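Dye-decolorizing peroxidase (Irpex lacteus, PDB 7D8M) binds heme b and probably acts as a peroxidase that uses this cofactor to oxidise its substrates. Local coordinates at residues A75-A79 / L80-D84; P229-N232 / K233-D237; E254-G257 / S258-G262; S440-A443 / I444-F448. All coordinates share one frame; numbering follows the deposited sequence.

In the fold
Each contact is local, formed within one continuous run of chain, so none closes a long loop and the four follow in series without nesting or crossing. Contact 1 ends helix 74-79 within the first alpha+beta barrel domain. Contact 2 lies on helix 228-237, right after strand 217-226, and contact 3 completes the next helix, 249-261. These two touch through Phe231 and Phe261 and through Val235 and Met260, close to the heme, which Phe261 touches. Contact 4 starts helix 441-448 after strand 428-438, an outer strand of the second four-stranded sheet. Its Phe448 meets Phe77 of contact 1, tying the chain's last helix to the first domain; the centres of contacts 3 and 4 lie about 44 Å apart.

Contact 1 (A75-A79 / L80-D84); sequences AGFGA and LNVTD
The turn that ends helix 74-79 is a local C-terminal cap, in which the backbone of Phe77 and Gly78 receives the chain as it leaves the helix in the alpha+beta barrel domain. Two bonds define it: Val82 N reaches back to Phe77 O at 2.9 Å with a nearly straight N-H...O angle of 172°, and Asn81 N donates to Gly78 O, also at 2.9 Å. Both donors sit above the carbonyl planes. Asn81, with its positive phi of 53°, reverses the chain after Leu80 has left the helical angles. Just before it, Leu80 N still makes a helical i to i+4 bond to Gly76 O at 3.0 Å.

Side-chain packing follows the turn. Phe77 CG lies anti to its carbonyl carbon (chi1 -80°), which swings CD2 toward the departing loop: it meets Val82 CG1 at 3.9 Å and Asp84 CB at 4.0 Å, while Thr83 O lies at the ring edge, in plane. The Asp84 carboxylate turns instead to His74, Ser92 and Leu86 N. Phe448 meets the Phe77 ring edge-to-face. The paired 6→1 and 5→2 type bonds round a residue of positive phi constitute a Schellman motif.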
# COMPACT_ATOMS: atom_id res chain seq x y z
N ALA A 75 7.31 2.97 19.33
CA ALA A 75 6.98 2.63 20.71
C ALA A 75 7.50 1.24 21.07
O ALA A 75 7.96 1.02 22.19
CB ALA A 75 5.47 2.72 20.92
N GLY A 76 7.44 0.31 20.12
CA GLY A 76 7.96 -1.03 20.38
C GLY A 76 9.46 -1.05 20.60
O GLY A 76 9.97 -1.80 21.44
N PHE A 77 10.20 -0.23 19.84
CA PHE A 77 11.63 -0.05 20.10
C PHE A 77 11.86 0.29 21.57
O PHE A 77 12.69 -0.34 22.25
CB PHE A 77 12.21 1.06 19.23
CG PHE A 77 12.54 0.66 17.83
CD1 PHE A 77 11.64 -0.06 17.05
CD2 PHE A 77 13.73 1.07 17.25
CE1 PHE A 77 11.94 -0.39 15.73
CE2 PHE A 77 14.04 0.75 15.93
CZ PHE A 77 13.15 0.02 15.17
N GLY A 78 11.15 1.30 22.07
CA GLY A 78 11.31 1.69 23.46
C GLY A 78 11.02 0.55 24.41
O GLY A 78 11.80 0.27 25.32
N ALA A 79 9.90 -0.15 24.20
CA ALA A 79 9.53 -1.25 25.08
C ALA A 79 10.54 -2.38 25.04
O ALA A 79 10.61 -3.18 25.99
CB ALA A 79 8.14 -1.78 24.73
N LEU A 80 11.33 -2.48 23.98
CA LEU A 80 12.38 -3.50 23.88
C LEU A 80 13.76 -2.94 24.21
O LEU A 80 14.76 -3.65 24.03
CB LEU A 80 12.38 -4.12 22.49
CG LEU A 80 11.15 -4.98 22.21
CD1 LEU A 80 11.13 -5.38 20.74
CD2 LEU A 80 11.16 -6.20 23.12
N ASN A 81 13.83 -1.69 24.67
CA ASN A 81 15.09 -1.00 24.97
C ASN A 81 16.04 -1.02 23.78
O ASN A 81 17.23 -1.32 23.90
CB ASN A 81 15.76 -1.56 26.21
CG ASN A 81 16.70 -0.57 26.85
OD1 ASN A 81 17.91 -0.61 26.63
ND2 ASN A 81 16.14 0.36 27.62
N VAL A 82 15.51 -0.69 22.61
CA VAL A 82 16.29 -0.54 21.39
C VAL A 82 16.24 0.92 20.98
O VAL A 82 15.15 1.52 20.94
CB VAL A 82 15.76 -1.46 20.27
CG1 VAL A 82 16.45 -1.15 18.94
CG2 VAL A 82 15.93 -2.94 20.65
N THR A 83 17.40 1.52 20.72
CA THR A 83 17.45 2.93 20.39
C THR A 83 16.92 3.14 18.97
O THR A 83 17.30 2.42 18.04
CB THR A 83 18.87 3.47 20.52
OG1 THR A 83 19.38 3.16 21.83
CG2 THR A 83 18.88 4.97 20.34
N ASP A 84 16.04 4.12 18.81
CA ASP A 84 15.57 4.49 17.47
C ASP A 84 16.57 5.47 16.87
O ASP A 84 16.45 6.68 17.02
CB ASP A 84 14.16 5.07 17.54
CG ASP A 84 13.63 5.48 16.17
OD1 ASP A 84 14.37 5.38 15.17
OD2 ASP A 84 12.46 5.92 16.10

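Contact 2 (P229-N232 / K233-D237); sequences PEFN and KYVLD
Phe231 and Val235, one turn apart on helix 228-237, meet through their side chains and their backbones. In the apolar contact, Val235 CG1 lies over one face of the Phe231 ring, 4.0 Å from CE2 and 4.1 Å from CZ. Phe231 carries CG anti to its backbone N (chi1 166°), and the ring is thereby brought to the side of the helix where Val235 also projects. The other methyl, Val235 CG2, packs against the backbone, 3.3 Å from Asn232 O.

The backbone bonds are four consecutive i to i+4 links. Lys233 N donates to Pro229 O at 2.9 Å with an N-H...O angle of 162°, and Tyr234 N to Glu230 O at 3.0 Å. Val235 N and Leu236 N continue the series to Phe231 O and Asn232 O. This regular pattern shows that Pro229, which lacks an N-H but still offers its carbonyl, is accommodated in the first turn without a break.

The charged contact is a salt bridge across the next turn, where Lys233 NZ approaches the syn lone pair of Asp237 OD1 at 2.6 Å. A bend at chi2 (63°) in the lysine chain turns its amino group forward along the helix, toward Asp237. Glu230 directs its carboxylate away to Thr354.

Helix 249-261 covers the apolar face, with Phe261 against Phe231 and Met260 against Val235; the Phe231 side chain is about 9 Å from the heme. The arrangement is that of an amphipathic alpha-helix, polar along one side and packed by its apolar side into the second shell of the heme pocket.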
# COMPACT_ATOMS: atom_id res chain seq x y z
N PRO A 229 -20.94 0.78 -2.61
CA PRO A 229 -22.19 1.22 -3.27
C PRO A 229 -22.25 2.71 -3.42
O PRO A 229 -22.78 3.20 -4.42
CB PRO A 229 -23.30 0.69 -2.34
CG PRO A 229 -22.62 -0.32 -1.43
CD PRO A 229 -21.22 0.18 -1.29
N GLU A 230 -21.71 3.46 -2.46
CA GLU A 230 -21.65 4.91 -2.59
C GLU A 230 -20.85 5.30 -3.82
O GLU A 230 -21.27 6.15 -4.61
CB GLU A 230 -21.03 5.49 -1.32
CG GLU A 230 -21.95 5.45 -0.11
CD GLU A 230 -21.94 4.11 0.64
OE1 GLU A 230 -21.35 3.12 0.16
OE2 GLU A 230 -22.55 4.05 1.73
N PHE A 231 -19.68 4.67 -4.00
CA PHE A 231 -18.84 4.94 -5.15
C PHE A 231 -19.56 4.60 -6.45
O PHE A 231 -19.58 5.41 -7.39
CB PHE A 231 -17.54 4.12 -5.02
CG PHE A 231 -16.73 4.05 -6.29
CD1 PHE A 231 -16.80 2.93 -7.11
CD2 PHE A 231 -15.90 5.09 -6.66
CE1 PHE A 231 -16.05 2.85 -8.29
CE2 PHE A 231 -15.14 5.02 -7.83
CZ PHE A 231 -15.23 3.90 -8.65
N ASN A 232 -20.16 3.40 -6.52
CA ASN A 232 -20.90 3.00 -7.73
C ASN A 232 -22.02 3.98 -8.05
O ASN A 232 -22.22 4.34 -9.22
CB ASN A 232 -21.45 1.59 -7.56
CG ASN A 232 -20.37 0.54 -7.64
OD1 ASN A 232 -19.34 0.75 -8.27
ND2 ASN A 232 -20.61 -0.61 -7.01
N LYS A 233 -22.78 4.42 -7.04
CA LYS A 233 -23.87 5.37 -7.27
C LYS A 233 -23.33 6.71 -7.78
O LYS A 233 -23.95 7.35 -8.65
CB LYS A 233 -24.66 5.55 -5.97
CG LYS A 233 -25.79 6.60 -6.00
CD LYS A 233 -26.87 6.21 -7.00
CE LYS A 233 -28.05 7.18 -6.95
NZ LYS A 233 -28.66 7.33 -8.31
N TYR A 234 -22.17 7.13 -7.28
CA TYR A 234 -21.59 8.40 -7.72
C TYR A 234 -21.23 8.38 -9.20
O TYR A 234 -21.52 9.34 -9.94
CB TYR A 234 -20.34 8.73 -6.90
CG TYR A 234 -19.71 10.02 -7.38
CD1 TYR A 234 -20.31 11.24 -7.11
CD2 TYR A 234 -18.55 10.01 -8.13
CE1 TYR A 234 -19.75 12.43 -7.56
CE2 TYR A 234 -17.98 11.19 -8.60
CZ TYR A 234 -18.59 12.40 -8.31
OH TYR A 234 -18.04 13.59 -8.76
N VAL A 235 -20.56 7.33 -9.66
CA VAL A 235 -20.10 7.32 -11.04
C VAL A 235 -21.27 7.09 -11.99
O VAL A 235 -21.28 7.62 -13.12
CB VAL A 235 -18.98 6.28 -11.26
CG1 VAL A 235 -17.73 6.67 -10.46
CG2 VAL A 235 -19.45 4.88 -10.87
N LEU A 236 -22.28 6.33 -11.56
CA LEU A 236 -23.51 6.22 -12.34
C LEU A 236 -24.18 7.58 -12.48
O LEU A 236 -24.56 7.99 -13.58
CB LEU A 236 -24.46 5.22 -11.70
CG LEU A 236 -24.19 3.76 -12.09
CD1 LEU A 236 -24.94 2.75 -11.20
CD2 LEU A 236 -24.53 3.56 -13.57
N ASP A 237 -24.32 8.31 -11.36
CA ASP A 237 -24.99 9.61 -11.37
C ASP A 237 -24.24 10.64 -12.19
O ASP A 237 -24.84 11.64 -12.61
CB ASP A 237 -25.15 10.15 -9.96
CG ASP A 237 -26.26 9.45 -9.18
OD1 ASP A 237 -27.03 8.66 -9.77
OD2 ASP A 237 -26.34 9.71 -7.96

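Contact 3 (E254-G257 / S258-G262); sequences ELLG and SRMFG
Ser258 folds its hydroxyl back over the preceding turn of helix 249-261, where OG donates to Leu255 O at 2.6 Å. Its chi1 of 80° sets OG between the backbone N and the carbonyl carbon, close enough to the helix wall to reach that oxygen. Leu255 O thus takes two donors: Arg259 N lies in the carbonyl plane at 2.9 Å with a C=O...N angle of 159°, whereas Ser258 OG arrives at a more bent 126°. The buried hydroxyl is thereby satisfied within its own helix. Arg259 CG also presses on this carbonyl, 3.1 Å from Leu255 O, before the guanidinium leads off to Leu413 O and Gln304 O.

On another side of the helix, Met260 SD approaches Leu256 CG at 4.3 Å, and Met260 N bonds to Leu256 O. Farther along, Phe261 turns a ring edge to Gly257 O, which lies in the ring plane 3.4 Å from CD2 and also accepts the backbone bond from Phe261 N at 3.1 Å. Gly262 then ends the helix with a positive phi.

Phe261 touches the heme, stacks with Tyr170 and lies about 4 Å, side chain to side chain, from the axial ligand His312. The contact is therefore the largely buried C-terminal part of helix 249-261, which delivers an aromatic residue to the heme pocket of this DyP-type peroxidase.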
# COMPACT_ATOMS: atom_id res chain seq x y z
N GLU A 254 -18.56 3.46 -16.06
CA GLU A 254 -17.28 2.75 -16.06
C GLU A 254 -16.17 3.58 -16.67
O GLU A 254 -15.01 3.48 -16.24
CB GLU A 254 -17.41 1.40 -16.78
CG GLU A 254 -18.41 0.43 -16.13
CD GLU A 254 -18.08 -0.00 -14.68
OE1 GLU A 254 -17.11 0.50 -14.07
OE2 GLU A 254 -18.82 -0.86 -14.14
N LEU A 255 -16.48 4.41 -17.68
CA LEU A 255 -15.47 5.33 -18.19
C LEU A 255 -15.01 6.28 -17.10
O LEU A 255 -13.80 6.47 -16.90
CB LEU A 255 -16.03 6.10 -19.40
CG LEU A 255 -15.05 7.09 -20.05
CD1 LEU A 255 -13.86 6.33 -20.64
CD2 LEU A 255 -15.74 7.91 -21.12
N LEU A 256 -15.95 6.87 -16.36
CA LEU A 256 -15.57 7.81 -15.31
C LEU A 256 -14.72 7.12 -14.25
O LEU A 256 -13.71 7.67 -13.81
CB LEU A 256 -16.82 8.43 -14.68
CG LEU A 256 -16.50 9.39 -13.54
CD1 LEU A 256 -15.62 10.55 -14.02
CD2 LEU A 256 -17.77 9.93 -12.88
N GLY A 257 -15.11 5.92 -13.83
CA GLY A 257 -14.29 5.17 -12.88
C GLY A 257 -12.88 4.91 -13.39
O GLY A 257 -11.91 5.03 -12.64
N SER A 258 -12.76 4.56 -14.67
CA SER A 258 -11.43 4.35 -15.25
C SER A 258 -10.62 5.64 -15.25
O SER A 258 -9.40 5.61 -15.07
CB SER A 258 -11.55 3.79 -16.67
OG SER A 258 -11.84 4.83 -17.59
N ARG A 259 -11.28 6.79 -15.42
CA ARG A 259 -10.58 8.06 -15.38
C ARG A 259 -10.12 8.42 -13.97
O ARG A 259 -9.06 9.03 -13.80
CB ARG A 259 -11.46 9.18 -15.95
CG ARG A 259 -11.93 8.92 -17.37
CD ARG A 259 -10.95 9.43 -18.39
NE ARG A 259 -10.79 10.88 -18.37
CZ ARG A 259 -9.87 11.52 -19.09
NH1 ARG A 259 -9.06 10.82 -19.88
NH2 ARG A 259 -9.75 12.85 -19.04
N MET A 260 -10.90 8.05 -12.95
CA MET A 260 -10.48 8.31 -11.57
C MET A 260 -9.25 7.48 -11.19
O MET A 260 -8.35 7.98 -10.51
CB MET A 260 -11.62 8.02 -10.60
CG MET A 260 -12.79 8.98 -10.78
SD MET A 260 -14.28 8.39 -9.97
CE MET A 260 -13.99 8.92 -8.30
N PHE A 261 -9.21 6.22 -11.62
CA PHE A 261 -8.14 5.32 -11.21
C PHE A 261 -6.93 5.38 -12.12
O PHE A 261 -5.79 5.31 -11.64
CB PHE A 261 -8.66 3.88 -11.14
CG PHE A 261 -9.35 3.56 -9.85
CD1 PHE A 261 -8.63 3.17 -8.73
CD2 PHE A 261 -10.73 3.68 -9.74
CE1 PHE A 261 -9.26 2.89 -7.53
CE2 PHE A 261 -11.38 3.41 -8.55
CZ PHE A 261 -10.64 3.01 -7.44
N GLY A 262 -7.15 5.53 -13.43
CA GLY A 262 -6.11 5.35 -14.42
C GLY A 262 -6.13 3.98 -15.06
O GLY A 262 -5.28 3.71 -15.92

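Contact 4 (S440-A443 / I444-F448); sequences SITA and IVEKF
Ala443 O draws together the turn at 444-448 by accepting two backbone donors. Lys447 N lies 3.0 Å away in the usual i to i+4 relation, and Phe448 N, one residue farther on, lies at 3.2 Å with an N-H...O angle of 165°. The second bond defines a wider pi-type turn at 444-448. The bond from Glu446 N to Thr442 O measures 2.5 Å, an unusually short length to be read with caution. At the N-terminal start, Ile444 N bonds to Ser440 O at 3.0 Å, and the Ser440 hydroxyl oxygen accepts from Ala443 N at 3.1 Å, forming the N-cap. The bond from Val445 N to Ile441 O is weak and long.

Side chains close round these carbonyls. Glu446 runs back along the helix, its chain extended beyond CG, until CD comes within 4.0 Å of Thr442 CB. Ile444 CG1 packs 3.3 Å from Ser440 O. Phe448 has CG anti to its carbonyl carbon (chi1 -66°), which brings the ring back alongside the Ala443 carbonyl: CD2 stands 3.3 Å from Ala443 O, with that oxygen near the ring plane at its edge.

Farther out, Phe448 stacks with Phe72, while Lys447 makes a cation-pi contact with Trp212. Ile444 and Val445 rest on Ala46 of helix 35-49.

The chemistry implies a helix whose N-H groups are satisfied in two ways: at the N-cap a serine side chain takes up the N-H of Ala443 in the first turn, and at the pi-type turn a shared carbonyl holds two N-H groups, where Phe448 enters an aromatic cluster.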
# COMPACT_ATOMS: atom_id res chain seq x y z
N SER A 440 15.72 -7.06 9.30
CA SER A 440 16.23 -8.33 8.81
C SER A 440 15.99 -9.42 9.85
O SER A 440 15.71 -9.16 11.02
CB SER A 440 17.73 -8.23 8.51
OG SER A 440 18.46 -8.27 9.72
N ILE A 441 16.09 -10.67 9.40
CA ILE A 441 15.77 -11.78 10.28
C ILE A 441 16.80 -11.87 11.41
O ILE A 441 16.43 -12.01 12.58
CB ILE A 441 15.65 -13.07 9.47
CG1 ILE A 441 14.67 -12.83 8.30
CG2 ILE A 441 15.18 -14.20 10.36
CD1 ILE A 441 14.13 -14.07 7.64
N THR A 442 18.09 -11.73 11.08
CA THR A 442 19.10 -11.72 12.14
C THR A 442 18.89 -10.55 13.10
O THR A 442 19.01 -10.71 14.32
CB THR A 442 20.51 -11.66 11.54
OG1 THR A 442 20.63 -10.52 10.69
CG2 THR A 442 20.81 -12.93 10.74
N ALA A 443 18.55 -9.38 12.56
CA ALA A 443 18.32 -8.22 13.42
C ALA A 443 17.20 -8.48 14.42
O ALA A 443 17.26 -8.03 15.56
CB ALA A 443 18.00 -6.99 12.57
N ILE A 444 16.17 -9.22 14.00
CA ILE A 444 15.14 -9.60 14.95
C ILE A 444 15.77 -10.32 16.13
O ILE A 444 15.51 -9.99 17.29
CB ILE A 444 14.07 -10.47 14.27
CG1 ILE A 444 13.32 -9.65 13.20
CG2 ILE A 444 13.09 -10.99 15.30
CD1 ILE A 444 12.33 -10.46 12.41
N VAL A 445 16.67 -11.26 15.85
CA VAL A 445 17.25 -12.08 16.91
C VAL A 445 18.38 -11.34 17.62
O VAL A 445 18.46 -11.33 18.85
CB VAL A 445 17.75 -13.42 16.34
CG1 VAL A 445 18.35 -14.28 17.46
CG2 VAL A 445 16.62 -14.16 15.64
N GLU A 446 19.26 -10.70 16.84
CA GLU A 446 20.49 -10.16 17.41
C GLU A 446 20.27 -8.83 18.13
O GLU A 446 20.98 -8.55 19.10
CB GLU A 446 21.54 -10.00 16.31
CG GLU A 446 22.04 -11.34 15.79
CD GLU A 446 23.00 -11.19 14.62
OE1 GLU A 446 23.13 -10.07 14.10
OE2 GLU A 446 23.61 -12.21 14.22
N LYS A 447 19.31 -8.02 17.70
CA LYS A 447 19.06 -6.75 18.37
C LYS A 447 17.77 -6.78 19.19
O LYS A 447 17.81 -6.58 20.40
CB LYS A 447 19.02 -5.60 17.36
CG LYS A 447 19.75 -4.37 17.87
CD LYS A 447 19.49 -3.15 17.02
CE LYS A 447 20.34 -1.96 17.47
NZ LYS A 447 20.64 -1.97 18.93
N PHE A 448 16.63 -7.05 18.55
CA PHE A 448 15.36 -6.90 19.25
C PHE A 448 15.13 -7.98 20.31
O PHE A 448 14.34 -7.76 21.23
CB PHE A 448 14.23 -6.88 18.23
CG PHE A 448 14.28 -5.66 17.34
CD1 PHE A 448 13.67 -4.48 17.72
CD2 PHE A 448 15.01 -5.68 16.17
CE1 PHE A 448 13.75 -3.35 16.92
CE2 PHE A 448 15.09 -4.55 15.36
CZ PHE A 448 14.46 -3.39 15.75